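Local coordinates for protein beta-galactosidase (Streptococcus pneumoniae, PDB 4CUA) that hydrolyses terminal beta-galactose from glycans, the part described here being a carbohydrate-binding module that is likely to hold the enzyme on its sugar targets, at residues 22-27 with 112-117; 39-44 with 172-177; 62-67 with 155-160. All blocks are in the same frame, centred on the assembly; numbering follows the deposited sequence.

Contact 1: 22-27 with 112-117; sequences ASDSNP and PSFVGN
Ser25 OG gives its proton to Ser113 O at 2.7 Å, approaching in the carbonyl plane on a lone pair. The CB of Ser25 already points toward the 112-117 turn, and a chi1 of -48° sets OG anti to its own carbonyl carbon. A small hydroxyl suits the spot because it can also receive: Trp49 NE1, which bonds to Asp24 O, adds a weak hydrogen bond to Ser25 OG. Farther back, the two backbones are pinned by three bonds. Ala22 N donates to Pro112 O at 2.8 Å; the proline has no N-H to offer but keeps a good acceptor. Val115 N returns a bond to Ala22 O at 2.9 Å, and Gly116 N reaches Ser23 O at 2.9 Å. Glycine fits here because the flank of its CA that faces the 22-27 segment is bare, where Ser23 O comes in close. Val115 CG2 lies against Ala22 O, so the branched side chain lines the bond made by its own amide.

Phe114 forms the other half. Its CB leads away from 22-27, but the ring comes back to meet Asp24, Ser25 and Pro27. Asp24 OD1 meets the ring edge in plane, 3.4 Å from Phe114 CD1, with carboxylate and ring planes 59° apart. An aromatic C-H edge carries slight positive charge and tolerates such an oxygen, whose stronger partner is the salt bridge to Arg54. Ser25 O comes obliquely to within 3.2 Å of Phe114 CE1, while Pro27 CG touches Phe114 CZ at 4.0 Å, also near the ring plane. The arrangement, a short 3-10 turn whose amides bond to carbonyls at the end of strand 19-22 and the loop after it, joins two inter-strand connections of this beta-rich, galactose-binding-type domain.

Contact 2: 39-44 with 172-177; sequences ISYNNQ and SITEVQ. With CA (calcium ion), chain C.
The Tyr41 ring carries the Thr174 methyl on one face: CG2 stands 3.7 Å above the ring plane, offset toward the rim near CE1. This is a CH-pi contact, and the two side chains cross at about a right angle; the tyrosine side chain also touches Met145. Thr174 uses both of its branches. With OG1 anti to the backbone N (chi1 -179°), the methyl takes the crowded position between N and the carbonyl carbon. OG1 then accepts from Ser40 N at 2.8 Å, along an almost straight N-H...O line of 177°. A threonine thus suits a place that needs a polar and an apolar contact from one short side chain.

Ile39 supplies hydrophobic packing on the same stretch of loop. Its CG2 rests 3.9 Å from Thr174 CG2, and its CG1 lies 3.8 Å from Glu175 CB, where the glutamate chain is still aliphatic. Beyond, the loop curls through an ST turn, Asn42 N donating to Ser40 OG at 3.3 Å, and an Asx turn, Gln44 N donating to Asn42 OD1; Ser40 OG is also bonded to Pro45 O.

The second flat group, the Glu175 carboxylate, divides its work. OE1 binds the calcium ion at 2.3 Å, and OE2 accepts from Lys37 N. A bend at chi2 (73°) turns CD back from the extended line. Thr174 O binds the same calcium ion at 2.4 Å, and Asn33, Asp36, Leu38 and Asn47 complete the site. All six of these ligand atoms are oxygens, the hard donors calcium prefers, and two come from acidic side chains, which should largely offset the charge of the ion. This chemistry is consistent with a structural rather than catalytic role, the ion joining the loop that holds Asn33 to Asn47 to the chain corner at Thr174.

Contact 3: 62-67 with 155-160; sequences GVLFGD and TYAIRI. With EDO (1,2-ethanediol), chain E.
Gly62 and Arg159 form a non-hydrogen-bonded pair between two antiparallel strands of the beta-sheet in this galactose-binding-type domain, their axes 170° apart in direction. This is the tight end: Gly62 CA is 3.7 Å from Arg159 CA and 3.1 Å from Ile158 O. Glycine suits the place because the space beside its CA is taken by Ile158 O and Arg159 CB. Next comes the hydrogen-bonded pair, in which Val63 N donates to Ile158 O at 2.9 Å, nearly along the C=O axis, while the return bond from Ile158 N to Val63 O is weak. Ala157 keeps only a methyl where the strands stay close, and its CA makes a C-H...O contact with Val63 O at 3.2 Å.

At Phe65 the regular pairing ends, yet its N still donates to Tyr156 O at 2.9 Å, with an N-H...O angle of 172°. The phenyl ring, its CG anti to the carbonyl carbon (chi1 -60°), turns back toward the 155-160 segment: Val63 O sits over the centre of one face, and Thr155 O meets its edge 3.5 Å from Phe65 CD2. Leu64 CD1 reaches over to Tyr156 O at 3.3 Å, and packs against Tyr156 CB.

The looser side belongs to the partly exposed Tyr156 and Arg159. Only the base of Arg159 touches Gly62; from CG to NE the chain runs extended and leads away, to a salt bridge with Glu98 and a cation-pi contact with Trp128. A long charged side chain can pack at its base on the strand and carry its charge to partners beyond it. There, Arg159 NH1 donates to O2 of a bound 1,2-ethanediol, probably from the crystallisation liquor, at 2.7 Å, the oxygen lying at the edge of the guanidinium, near its plane.

All three contacts join parts of one galactose-binding-type domain that are far apart in sequence. Contacts 2 and 3 have centres 19 Å apart, on opposite sides of the chain's centre, yet touch where Val176 CG2 packs on Val63 CG2 at 4.0 Å. Contacts 1 and 3 do not touch, their nearest atoms being about 5 Å apart; the 1,2-ethanediol met in contact 3, probably a crystallisation additive, also comes within about 3 Å of the Val115 side chain. Asn123 bonds to this molecule and to Val115 O. Trp49 relates contacts 1 and 2, bonding to Asp24 and, through its backbone, Ile173. The calcium ion belongs to contact 2, about 12 Å from the Ser113 side chain and 11 Å from that of Val63.

Contact 1: 22-27 with 112-117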
loop_
_atom_site.group_PDB
_atom_site.type_symbol
_atom_site.label_atom_id
_atom_site.label_comp_id
_atom_site.label_asym_id
_atom_site.label_seq_id
_atom_site.Cartn_x
_atom_site.Cartn_y
_atom_site.Cartn_z
ATOM N N ALA A 22 1.429 -3.237 5.879
ATOM C CA ALA A 22 1.014 -1.972 6.426
ATOM C C ALA A 22 1.695 -1.724 7.724
ATOM O O ALA A 22 2.052 -2.669 8.427
ATOM C CB ALA A 22 -0.468 -1.927 6.636
ATOM N N SER A 23 1.903 -0.454 8.045
ATOM C CA SER A 23 2.485 -0.142 9.368
ATOM C C SER A 23 1.536 -0.574 10.504
ATOM O O SER A 23 1.979 -1.024 11.563
ATOM C CB SER A 23 2.735 1.355 9.427
ATOM O OG SER A 23 1.606 2.109 9.155
ATOM N N ASP A 24 0.246 -0.438 10.296
ATOM C CA ASP A 24 -0.799 -0.768 11.235
ATOM C C ASP A 24 -2.098 -0.907 10.466
ATOM O O ASP A 24 -2.286 -0.348 9.358
ATOM C CB ASP A 24 -0.936 0.312 12.319
ATOM C CG ASP A 24 -1.769 -0.100 13.451
ATOM O OD1 ASP A 24 -1.701 -1.252 13.883
ATOM O OD2 ASP A 24 -2.542 0.805 13.970
ATOM N N SER A 25 -3.052 -1.645 11.045
ATOM C CA SER A 25 -4.335 -1.855 10.484
ATOM C C SER A 25 -5.466 -2.011 11.496
ATOM O O SER A 25 -5.222 -2.521 12.596
ATOM C CB SER A 25 -4.375 -3.138 9.622
ATOM O OG SER A 25 -3.274 -3.199 8.705
ATOM N N ASN A 26 -6.703 -1.656 11.137
ATOM C CA ASN A 26 -7.821 -2.134 11.856
ATOM C C ASN A 26 -7.861 -3.660 11.666
ATOM O O ASN A 26 -7.894 -4.126 10.544
ATOM C CB ASN A 26 -9.073 -1.466 11.318
ATOM C CG ASN A 26 -10.327 -1.947 11.969
ATOM O OD1 ASN A 26 -10.312 -2.257 13.162
ATOM N ND2 ASN A 26 -11.388 -2.081 11.222
ATOM N N PRO A 27 -7.848 -4.466 12.737
ATOM C CA PRO A 27 -7.602 -5.896 12.531
ATOM C C PRO A 27 -8.575 -6.620 11.638
ATOM O O PRO A 27 -8.160 -7.582 10.984
ATOM C CB PRO A 27 -7.605 -6.437 13.947
ATOM C CG PRO A 27 -7.030 -5.309 14.716
ATOM C CD PRO A 27 -7.675 -4.090 14.146
ATOM N N PRO A 112 2.220 -8.954 8.575
ATOM C CA PRO A 112 2.250 -7.898 7.546
ATOM C C PRO A 112 1.259 -6.773 7.694
ATOM O O PRO A 112 1.561 -5.696 7.243
ATOM C CB PRO A 112 2.017 -8.632 6.213
ATOM C CG PRO A 112 1.814 -10.027 6.568
ATOM C CD PRO A 112 2.100 -10.307 7.987
ATOM N N SER A 113 0.154 -6.969 8.417
ATOM C CA SER A 113 -0.802 -5.887 8.648
ATOM C C SER A 113 -0.308 -4.929 9.762
ATOM O O SER A 113 -0.957 -3.914 9.969
ATOM C CB SER A 113 -2.179 -6.433 9.017
ATOM O OG SER A 113 -2.850 -6.909 7.837
ATOM N N PHE A 114 0.733 -5.340 10.460
ATOM C CA PHE A 114 1.159 -4.602 11.668
ATOM C C PHE A 114 2.659 -4.477 11.737
ATOM O O PHE A 114 3.308 -4.810 12.735
ATOM C CB PHE A 114 0.647 -5.350 12.917
ATOM C CG PHE A 114 -0.805 -5.551 12.905
ATOM C CD1 PHE A 114 -1.685 -4.570 13.324
ATOM C CD2 PHE A 114 -1.332 -6.750 12.465
ATOM C CE1 PHE A 114 -3.033 -4.822 13.258
ATOM C CE2 PHE A 114 -2.694 -6.995 12.425
ATOM C CZ PHE A 114 -3.535 -6.025 12.839
ATOM N N VAL A 115 3.312 -4.024 10.666
ATOM C CA VAL A 115 4.758 -4.042 10.579
ATOM C C VAL A 115 5.371 -3.169 11.691
ATOM O O VAL A 115 6.428 -3.455 12.196
ATOM C CB VAL A 115 5.213 -3.622 9.172
ATOM C CG1 VAL A 115 6.710 -3.552 9.137
ATOM C CG2 VAL A 115 4.701 -4.586 8.106
ATOM N N GLY A 116 4.666 -2.132 12.065
ATOM C CA GLY A 116 5.176 -1.280 13.148
ATOM C C GLY A 116 5.312 -1.938 14.480
ATOM O O GLY A 116 5.966 -1.352 15.373
ATOM N N ASN A 117 4.688 -3.088 14.682
ATOM C CA ASN A 117 4.775 -3.867 15.936
ATOM C C ASN A 117 5.843 -4.921 15.941
ATOM O O ASN A 117 5.893 -5.744 16.875
ATOM C CB ASN A 117 3.424 -4.444 16.233
ATOM C CG ASN A 117 3.216 -4.733 17.693
ATOM O OD1 ASN A 117 3.700 -4.000 18.546
ATOM N ND2 ASN A 117 2.459 -5.802 17.971
#

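Contact 2: 39-44 with 172-177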
loop_
_atom_site.group_PDB
_atom_site.type_symbol
_atom_site.label_atom_id
_atom_site.label_comp_id
_atom_site.label_asym_id
_atom_site.label_seq_id
_atom_site.Cartn_x
_atom_site.Cartn_y
_atom_site.Cartn_z
ATOM N N ILE A 39 -12.408 -5.700 -5.567
ATOM C CA ILE A 39 -12.529 -4.270 -5.481
ATOM C C ILE A 39 -13.935 -3.997 -5.046
ATOM O O ILE A 39 -14.915 -4.352 -5.741
ATOM C CB ILE A 39 -12.239 -3.562 -6.804
ATOM C CG1 ILE A 39 -10.791 -3.916 -7.258
ATOM C CG2 ILE A 39 -12.470 -2.063 -6.676
ATOM C CD1 ILE A 39 -10.348 -3.151 -8.458
ATOM N N SER A 40 -14.099 -3.362 -3.884
ATOM C CA SER A 40 -15.431 -3.038 -3.370
ATOM C C SER A 40 -15.415 -1.683 -2.689
ATOM O O SER A 40 -14.610 -1.408 -1.806
ATOM C CB SER A 40 -15.905 -4.056 -2.360
ATOM O OG SER A 40 -17.182 -3.588 -1.871
ATOM N N TYR A 41 -16.349 -0.838 -3.068
ATOM C CA TYR A 41 -16.497 0.477 -2.456
ATOM C C TYR A 41 -17.645 0.580 -1.440
ATOM O O TYR A 41 -18.013 1.658 -1.019
ATOM C CB TYR A 41 -16.637 1.534 -3.551
ATOM C CG TYR A 41 -15.367 1.613 -4.358
ATOM C CD1 TYR A 41 -14.259 2.316 -3.930
ATOM C CD2 TYR A 41 -15.288 0.983 -5.588
ATOM C CE1 TYR A 41 -13.106 2.347 -4.726
ATOM C CE2 TYR A 41 -14.173 1.023 -6.354
ATOM C CZ TYR A 41 -13.097 1.748 -5.940
ATOM O OH TYR A 41 -11.931 1.804 -6.677
ATOM N N ASN A 42 -18.128 -0.577 -1.033
ATOM C CA ASN A 42 -19.231 -0.643 -0.067
ATOM C C ASN A 42 -19.045 -1.809 0.887
ATOM O O ASN A 42 -17.938 -2.298 1.094
ATOM C CB ASN A 42 -20.571 -0.614 -0.836
ATOM C CG ASN A 42 -20.700 -1.778 -1.769
ATOM O OD1 ASN A 42 -20.229 -2.860 -1.510
ATOM N ND2 ASN A 42 -21.319 -1.527 -2.919
ATOM N N ASN A 43 -20.110 -2.278 1.525
ATOM C CA ASN A 43 -20.049 -3.393 2.418
ATOM C C ASN A 43 -20.636 -4.674 1.908
ATOM O O ASN A 43 -20.939 -5.563 2.679
ATOM C CB ASN A 43 -20.666 -3.018 3.767
ATOM C CG ASN A 43 -19.970 -1.849 4.414
ATOM O OD1 ASN A 43 -18.729 -1.679 4.321
ATOM N ND2 ASN A 43 -20.718 -1.062 5.175
ATOM N N GLN A 44 -20.789 -4.769 0.599
ATOM C CA GLN A 44 -21.442 -5.911 -0.054
ATOM C C GLN A 44 -20.576 -6.460 -1.185
ATOM O O GLN A 44 -20.947 -6.370 -2.347
ATOM C CB GLN A 44 -22.803 -5.462 -0.587
ATOM C CG GLN A 44 -23.688 -4.927 0.504
ATOM C CD GLN A 44 -24.949 -4.310 -0.040
ATOM O OE1 GLN A 44 -25.910 -5.031 -0.368
ATOM N NE2 GLN A 44 -24.952 -2.994 -0.137
ATOM N N SER A 172 -8.680 4.488 4.161
ATOM C CA SER A 172 -9.236 3.263 3.636
ATOM C C SER A 172 -8.916 3.004 2.149
ATOM O O SER A 172 -9.095 3.876 1.311
ATOM C CB SER A 172 -10.743 3.287 3.811
ATOM O OG SER A 172 -11.410 2.128 3.311
ATOM N N ILE A 173 -8.560 1.776 1.832
ATOM C CA ILE A 173 -8.171 1.338 0.485
ATOM C C ILE A 173 -8.769 -0.030 0.208
ATOM O O ILE A 173 -8.504 -0.977 0.924
ATOM C CB ILE A 173 -6.652 1.239 0.377
ATOM C CG1 ILE A 173 -5.985 2.603 0.514
ATOM C CG2 ILE A 173 -6.239 0.602 -0.969
ATOM C CD1 ILE A 173 -4.464 2.525 0.664
ATOM N N THR A 174 -9.531 -0.131 -0.904
ATOM C CA THR A 174 -10.058 -1.467 -1.296
ATOM C C THR A 174 -9.032 -2.302 -2.117
ATOM O O THR A 174 -8.995 -3.494 -1.975
ATOM C CB THR A 174 -11.385 -1.380 -2.006
ATOM O OG1 THR A 174 -11.823 -2.708 -2.325
ATOM C CG2 THR A 174 -11.401 -0.534 -3.213
ATOM N N GLU A 175 -8.199 -1.618 -2.891
ATOM C CA GLU A 175 -7.218 -2.313 -3.756
ATOM C C GLU A 175 -6.180 -1.330 -4.178
ATOM O O GLU A 175 -6.490 -0.175 -4.423
ATOM C CB GLU A 175 -7.960 -2.913 -4.976
ATOM C CG GLU A 175 -7.183 -3.966 -5.760
ATOM C CD GLU A 175 -7.017 -5.299 -5.112
ATOM O OE1 GLU A 175 -7.497 -5.538 -3.987
ATOM O OE2 GLU A 175 -6.371 -6.211 -5.747
ATOM N N VAL A 176 -4.948 -1.856 -4.323
ATOM C CA VAL A 176 -3.902 -1.153 -5.036
ATOM C C VAL A 176 -3.529 -1.988 -6.236
ATOM O O VAL A 176 -3.763 -3.202 -6.235
ATOM C CB VAL A 176 -2.656 -0.902 -4.194
ATOM C CG1 VAL A 176 -3.044 -0.159 -2.907
ATOM C CG2 VAL A 176 -1.902 -2.188 -3.879
ATOM N N GLN A 177 -2.994 -1.341 -7.272
ATOM C CA GLN A 177 -2.442 -2.066 -8.425
ATOM C C GLN A 177 -1.143 -1.377 -8.885
ATOM O O GLN A 177 -1.075 -0.150 -8.972
ATOM C CB GLN A 177 -3.451 -2.104 -9.578
ATOM C CG GLN A 177 -4.726 -2.808 -9.143
ATOM C CD GLN A 177 -5.754 -2.912 -10.295
ATOM O OE1 GLN A 177 -5.871 -2.043 -11.138
ATOM N NE2 GLN A 177 -6.469 -3.978 -10.286
HETATM CA CA CA C . -9.197 -5.781 -2.468
#

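Contact 3: 62-67 with 155-160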
loop_
_atom_site.group_PDB
_atom_site.type_symbol
_atom_site.label_atom_id
_atom_site.label_comp_id
_atom_site.label_asym_id
_atom_site.label_seq_id
_atom_site.Cartn_x
_atom_site.Cartn_y
_atom_site.Cartn_z
ATOM N N GLY A 62 1.952 -0.839 1.557
ATOM C CA GLY A 62 2.824 -1.048 0.440
ATOM C C GLY A 62 2.830 -2.456 -0.026
ATOM O O GLY A 62 2.030 -3.287 0.453
ATOM N N VAL A 63 3.630 -2.705 -1.078
ATOM C CA VAL A 63 3.791 -4.018 -1.672
ATOM C C VAL A 63 5.264 -4.367 -1.695
ATOM O O VAL A 63 6.049 -3.550 -2.139
ATOM C CB VAL A 63 3.168 -4.063 -3.088
ATOM C CG1 VAL A 63 3.409 -5.431 -3.704
ATOM C CG2 VAL A 63 1.672 -3.737 -3.013
ATOM N N LEU A 64 5.574 -5.560 -1.255
ATOM C CA LEU A 64 6.868 -6.189 -1.296
ATOM C C LEU A 64 6.847 -7.173 -2.473
ATOM O O LEU A 64 6.031 -8.087 -2.462
ATOM C CB LEU A 64 7.164 -6.953 -0.014
ATOM C CG LEU A 64 8.452 -7.736 0.063
ATOM C CD1 LEU A 64 9.652 -6.780 -0.163
ATOM C CD2 LEU A 64 8.545 -8.407 1.438
ATOM N N PHE A 65 7.689 -6.953 -3.454
ATOM C CA PHE A 65 7.558 -7.684 -4.730
ATOM C C PHE A 65 8.105 -9.071 -4.727
ATOM O O PHE A 65 9.023 -9.441 -3.983
ATOM C CB PHE A 65 8.218 -6.891 -5.839
ATOM C CG PHE A 65 7.610 -5.557 -6.031
ATOM C CD1 PHE A 65 6.269 -5.387 -6.366
ATOM C CD2 PHE A 65 8.324 -4.400 -5.794
ATOM C CE1 PHE A 65 5.700 -4.168 -6.511
ATOM C CE2 PHE A 65 7.746 -3.166 -5.903
ATOM C CZ PHE A 65 6.416 -3.003 -6.251
ATOM N N GLY A 66 7.561 -9.900 -5.637
ATOM C CA GLY A 66 8.096 -11.237 -5.803
ATOM C C GLY A 66 8.137 -11.556 -7.302
ATOM O O GLY A 66 7.529 -10.920 -8.087
ATOM N N ASP A 67 8.942 -12.552 -7.621
ATOM C CA ASP A 67 8.942 -13.200 -8.967
ATOM C C ASP A 67 8.960 -14.673 -8.707
ATOM O O ASP A 67 9.865 -15.216 -8.091
ATOM C CB ASP A 67 10.164 -12.726 -9.711
ATOM C CG ASP A 67 10.292 -13.341 -11.102
ATOM O OD1 ASP A 67 9.391 -14.118 -11.501
ATOM O OD2 ASP A 67 11.251 -12.911 -11.769
ATOM N N THR A 155 13.358 -1.481 -7.130
ATOM C CA THR A 155 13.152 -1.548 -5.680
ATOM C C THR A 155 12.464 -2.859 -5.302
ATOM O O THR A 155 11.695 -3.443 -6.095
ATOM C CB THR A 155 12.341 -0.346 -5.194
ATOM O OG1 THR A 155 12.303 -0.370 -3.754
ATOM C CG2 THR A 155 10.954 -0.389 -5.733
ATOM N N TYR A 156 12.717 -3.291 -4.058
ATOM C CA TYR A 156 11.979 -4.421 -3.464
ATOM C C TYR A 156 10.561 -4.030 -3.031
ATOM O O TYR A 156 9.725 -4.930 -2.884
ATOM C CB TYR A 156 12.706 -4.972 -2.249
ATOM C CG TYR A 156 13.945 -5.720 -2.595
ATOM C CD1 TYR A 156 13.871 -6.960 -3.192
ATOM C CD2 TYR A 156 15.207 -5.273 -2.185
ATOM C CE1 TYR A 156 15.009 -7.709 -3.475
ATOM C CE2 TYR A 156 16.326 -6.034 -2.464
ATOM C CZ TYR A 156 16.220 -7.221 -3.130
ATOM O OH TYR A 156 17.388 -7.969 -3.359
ATOM N N ALA A 157 10.287 -2.749 -2.827
ATOM C CA ALA A 157 8.987 -2.339 -2.242
ATOM C C ALA A 157 8.677 -0.912 -2.477
ATOM O O ALA A 157 9.576 -0.060 -2.475
ATOM C CB ALA A 157 8.990 -2.619 -0.753
ATOM N N ILE A 158 7.418 -0.597 -2.685
ATOM C CA ILE A 158 6.965 0.743 -2.569
ATOM C C ILE A 158 5.871 0.771 -1.547
ATOM O O ILE A 158 5.251 -0.269 -1.304
ATOM C CB ILE A 158 6.572 1.414 -3.910
ATOM C CG1 ILE A 158 5.296 0.764 -4.466
ATOM C CG2 ILE A 158 7.783 1.366 -4.847
ATOM C CD1 ILE A 158 4.534 1.634 -5.432
ATOM N N ARG A 159 5.659 1.937 -0.991
ATOM C CA ARG A 159 4.554 2.180 -0.081
ATOM C C ARG A 159 4.000 3.578 -0.223
ATOM O O ARG A 159 4.671 4.511 -0.737
ATOM C CB ARG A 159 4.915 1.931 1.376
ATOM C CG ARG A 159 5.801 2.999 2.019
ATOM C CD ARG A 159 6.255 2.531 3.394
ATOM N NE ARG A 159 6.988 3.629 4.022
ATOM C CZ ARG A 159 7.543 3.502 5.235
ATOM N NH1 ARG A 159 7.384 2.388 5.940
ATOM N NH2 ARG A 159 8.202 4.527 5.726
ATOM N N ILE A 160 2.758 3.734 0.181
ATOM C CA ILE A 160 2.105 4.995 0.283
ATOM C C ILE A 160 1.812 5.241 1.780
ATOM O O ILE A 160 1.153 4.491 2.416
ATOM C CB ILE A 160 0.896 5.147 -0.693
ATOM C CG1 ILE A 160 0.316 6.522 -0.610
ATOM C CG2 ILE A 160 -0.164 4.061 -0.440
ATOM C CD1 ILE A 160 -0.778 6.844 -1.608
HETATM C C1 EDO E . 6.278 0.413 8.102
HETATM O O1 EDO E . 5.912 -0.214 9.241
HETATM C C2 EDO E . 5.594 -0.400 6.926
HETATM O O2 EDO E . 5.462 0.423 5.891
#